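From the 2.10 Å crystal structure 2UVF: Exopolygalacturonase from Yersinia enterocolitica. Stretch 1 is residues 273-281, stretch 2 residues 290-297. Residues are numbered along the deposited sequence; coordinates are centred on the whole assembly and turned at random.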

# COMPACT_ATOMS: atom_id res chain seq x y z
N GLY A 273 -12.63 0.54 15.55
CA GLY A 273 -13.50 -0.36 14.83
C GLY A 273 -13.78 -1.66 15.53
O GLY A 273 -14.89 -2.22 15.41
N TRP A 274 -12.77 -2.14 16.25
CA TRP A 274 -12.73 -3.52 16.73
C TRP A 274 -12.16 -3.66 18.12
O TRP A 274 -11.27 -2.89 18.51
CB TRP A 274 -11.81 -4.34 15.83
CG TRP A 274 -12.23 -4.36 14.45
CD1 TRP A 274 -11.70 -3.63 13.42
CD2 TRP A 274 -13.29 -5.12 13.91
NE1 TRP A 274 -12.37 -3.91 12.26
CE2 TRP A 274 -13.36 -4.81 12.54
CE3 TRP A 274 -14.21 -6.04 14.46
CZ2 TRP A 274 -14.29 -5.41 11.70
CZ3 TRP A 274 -15.14 -6.61 13.62
CH2 TRP A 274 -15.17 -6.31 12.26
N LEU A 275 -12.62 -4.68 18.81
CA LEU A 275 -12.03 -5.09 20.06
C LEU A 275 -10.68 -5.75 19.79
O LEU A 275 -10.41 -6.21 18.68
CB LEU A 275 -12.97 -6.04 20.82
CG LEU A 275 -14.18 -5.40 21.53
CD1 LEU A 275 -15.00 -6.48 22.15
CD2 LEU A 275 -13.79 -4.39 22.61
N ARG A 276 -9.82 -5.79 20.81
CA ARG A 276 -8.56 -6.49 20.71
C ARG A 276 -8.78 -8.01 20.64
O ARG A 276 -9.84 -8.51 21.02
CB ARG A 276 -7.67 -6.11 21.90
CG ARG A 276 -7.20 -4.66 21.88
CD ARG A 276 -6.25 -4.41 20.75
NE ARG A 276 -5.64 -3.09 20.89
CZ ARG A 276 -4.46 -2.84 21.46
NH1 ARG A 276 -3.74 -3.83 21.95
NH2 ARG A 276 -4.02 -1.59 21.54
N ALA A 277 -7.78 -8.74 20.14
CA ALA A 277 -7.87 -10.20 20.02
C ALA A 277 -7.67 -10.88 21.37
O ALA A 277 -7.25 -10.24 22.33
CB ALA A 277 -6.87 -10.69 19.01
N LYS A 278 -7.95 -12.18 21.46
CA LYS A 278 -7.74 -12.96 22.69
C LYS A 278 -6.38 -12.56 23.30
O LYS A 278 -6.31 -12.07 24.44
CB LYS A 278 -7.79 -14.47 22.42
CG LYS A 278 -8.58 -15.25 23.43
CD LYS A 278 -8.05 -16.69 23.61
CE LYS A 278 -8.67 -17.35 24.86
NZ LYS A 278 -7.92 -18.57 25.35
N THR A 279 -5.32 -12.73 22.50
CA THR A 279 -4.01 -12.14 22.80
C THR A 279 -3.96 -10.76 22.13
O THR A 279 -3.83 -10.65 20.90
CB THR A 279 -2.87 -13.02 22.26
OG1 THR A 279 -3.11 -14.38 22.64
CG2 THR A 279 -1.52 -12.56 22.78
N ALA A 280 -4.03 -9.73 22.97
CA ALA A 280 -4.34 -8.36 22.55
C ALA A 280 -3.15 -7.56 22.07
O ALA A 280 -3.31 -6.54 21.40
CB ALA A 280 -5.00 -7.63 23.71
N GLU A 281 -1.97 -8.02 22.48
CA GLU A 281 -0.69 -7.42 22.13
C GLU A 281 0.26 -8.61 22.00
O GLU A 281 0.17 -9.56 22.78
CB GLU A 281 -0.24 -6.45 23.24
CG GLU A 281 1.17 -5.82 23.08
CD GLU A 281 2.26 -6.50 23.94
OE1 GLU A 281 3.46 -6.16 23.81
OE2 GLU A 281 1.92 -7.38 24.76
N LEU A 290 3.26 -5.09 19.14
CA LEU A 290 2.22 -4.90 18.11
C LEU A 290 0.82 -5.13 18.66
O LEU A 290 0.61 -6.16 19.32
CB LEU A 290 2.42 -5.89 16.97
CG LEU A 290 3.49 -5.60 15.95
CD1 LEU A 290 3.56 -6.78 15.03
CD2 LEU A 290 3.16 -4.31 15.20
N PRO A 291 -0.14 -4.21 18.37
CA PRO A 291 -1.54 -4.47 18.71
C PRO A 291 -2.15 -5.55 17.84
O PRO A 291 -1.81 -5.65 16.65
CB PRO A 291 -2.24 -3.13 18.43
CG PRO A 291 -1.42 -2.51 17.34
CD PRO A 291 0.03 -2.89 17.72
N GLN A 292 -3.05 -6.34 18.42
CA GLN A 292 -3.73 -7.39 17.69
C GLN A 292 -5.24 -7.16 17.80
O GLN A 292 -5.76 -7.06 18.90
CB GLN A 292 -3.36 -8.76 18.28
CG GLN A 292 -1.84 -9.01 18.33
CD GLN A 292 -1.31 -9.49 17.00
OE1 GLN A 292 -0.82 -8.70 16.18
NE2 GLN A 292 -1.41 -10.78 16.77
N TYR A 293 -5.92 -7.06 16.66
CA TYR A 293 -7.34 -6.79 16.61
C TYR A 293 -8.08 -8.06 16.23
O TYR A 293 -7.57 -8.89 15.46
CB TYR A 293 -7.63 -5.62 15.66
CG TYR A 293 -6.95 -4.35 16.11
CD1 TYR A 293 -7.41 -3.65 17.24
CD2 TYR A 293 -5.80 -3.86 15.46
CE1 TYR A 293 -6.78 -2.51 17.70
CE2 TYR A 293 -5.16 -2.69 15.90
CZ TYR A 293 -5.65 -2.03 17.02
OH TYR A 293 -5.05 -0.87 17.46
N VAL A 294 -9.26 -8.24 16.83
CA VAL A 294 -10.01 -9.49 16.65
C VAL A 294 -10.34 -9.72 15.16
O VAL A 294 -10.70 -8.77 14.44
CB VAL A 294 -11.31 -9.53 17.54
CG1 VAL A 294 -12.34 -8.50 17.10
CG2 VAL A 294 -11.93 -10.94 17.57
N ALA A 295 -10.19 -10.98 14.73
CA ALA A 295 -10.60 -11.41 13.38
C ALA A 295 -12.05 -11.88 13.33
O ALA A 295 -12.41 -12.95 13.86
CB ALA A 295 -9.65 -12.49 12.81
N SER A 296 -12.89 -11.09 12.68
CA SER A 296 -14.34 -11.28 12.74
C SER A 296 -14.96 -11.66 11.40
O SER A 296 -14.26 -11.72 10.39
CB SER A 296 -15.00 -10.02 13.29
OG SER A 296 -16.35 -10.24 13.65
N LYS A 297 -16.27 -11.92 11.41
CA LYS A 297 -17.06 -12.07 10.18
C LYS A 297 -18.45 -11.43 10.32
O LYS A 297 -18.76 -10.83 11.36
CB LYS A 297 -17.13 -13.54 9.73
CG LYS A 297 -17.67 -14.49 10.77
CD LYS A 297 -17.39 -15.91 10.41
CE LYS A 297 -17.74 -16.79 11.60
NZ LYS A 297 -17.55 -18.23 11.34

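This is an antiparallel backbone pairing broken by a corner in one partner: three main-chain hydrogen bonds tie stretch 2 to the segments before and after the turn at Lys278 and Thr279, and the two stretches together bury 576 Å², both sides summed, with side chains packed around that frame.

Before the corner, Arg276 faces Tyr293 as a non-hydrogen-bonded pair, and the bonds fall on its neighbours. Val294 N donates to Leu275 O at 3.0 Å, almost straight at 175°, and Ala277 N donates to Gln292 O at 2.9 Å. After the corner, Gln292 N donates to Ala280 O at 3.0 Å. Gln292 thus spends its main-chain O on one segment and its main-chain N on the other, so a single residue of stretch 2 bridges the bend. Beyond it Glu281 pairs with Pro291, again a non-hydrogen-bonded position. Proline, which has no amide hydrogen to give, costs the ladder nothing here; the approach is made instead by Glu281 CA, 3.3 Å from Leu290 O in a CA-H...O contact.

Arg276 makes several kinds of contact. Its CA-to-CB bond points away from stretch 2, yet chi1 and chi2, both m, fold the chain back, bringing Arg276 CD to 3.3 Å from Gln292 O. The guanidinium then lays one face over Pro291, with Arg276 CZ 3.8 Å from Pro291 CB, while Arg276 NE comes within 3.4 Å of Tyr293 CE1. Arg276 NH1 donates to Ala280 O at 2.8 Å, the same carbonyl that accepts from Gln292 N, so the arginine braces the two sides of the corner against each other. A long side chain ending in a flat guanidinium suits this place: it can lay a face over a proline and still donate a hydrogen bond.

Ala277, with no side chain beyond CB, brings that atom to 4.1 Å from Gln292 CB, and at the corner itself Thr279 O sits 3.3 Å from Gln292 CB. At the other end, Trp274 is buried and its CA-to-CB bond points toward stretch 2; its ring carries the packing beyond the strand pairing: Trp274 CE3 is 4.1 Å from Val294 CG1 and Trp274 CZ3 is 3.4 Å from Ser296 CB. Serine is compact enough to accept the indole, and its hydroxyl is hydrogen-bonded elsewhere in the structure. Trp274 CB also meets Tyr293 CB at 4.4 Å.

Tyr293 is buried, and its OH has no partner in the model, so its contribution here is chiefly the ring's bulk. The rule is economical: main-chain bonds set the register, and one folded arginine steadies the bend.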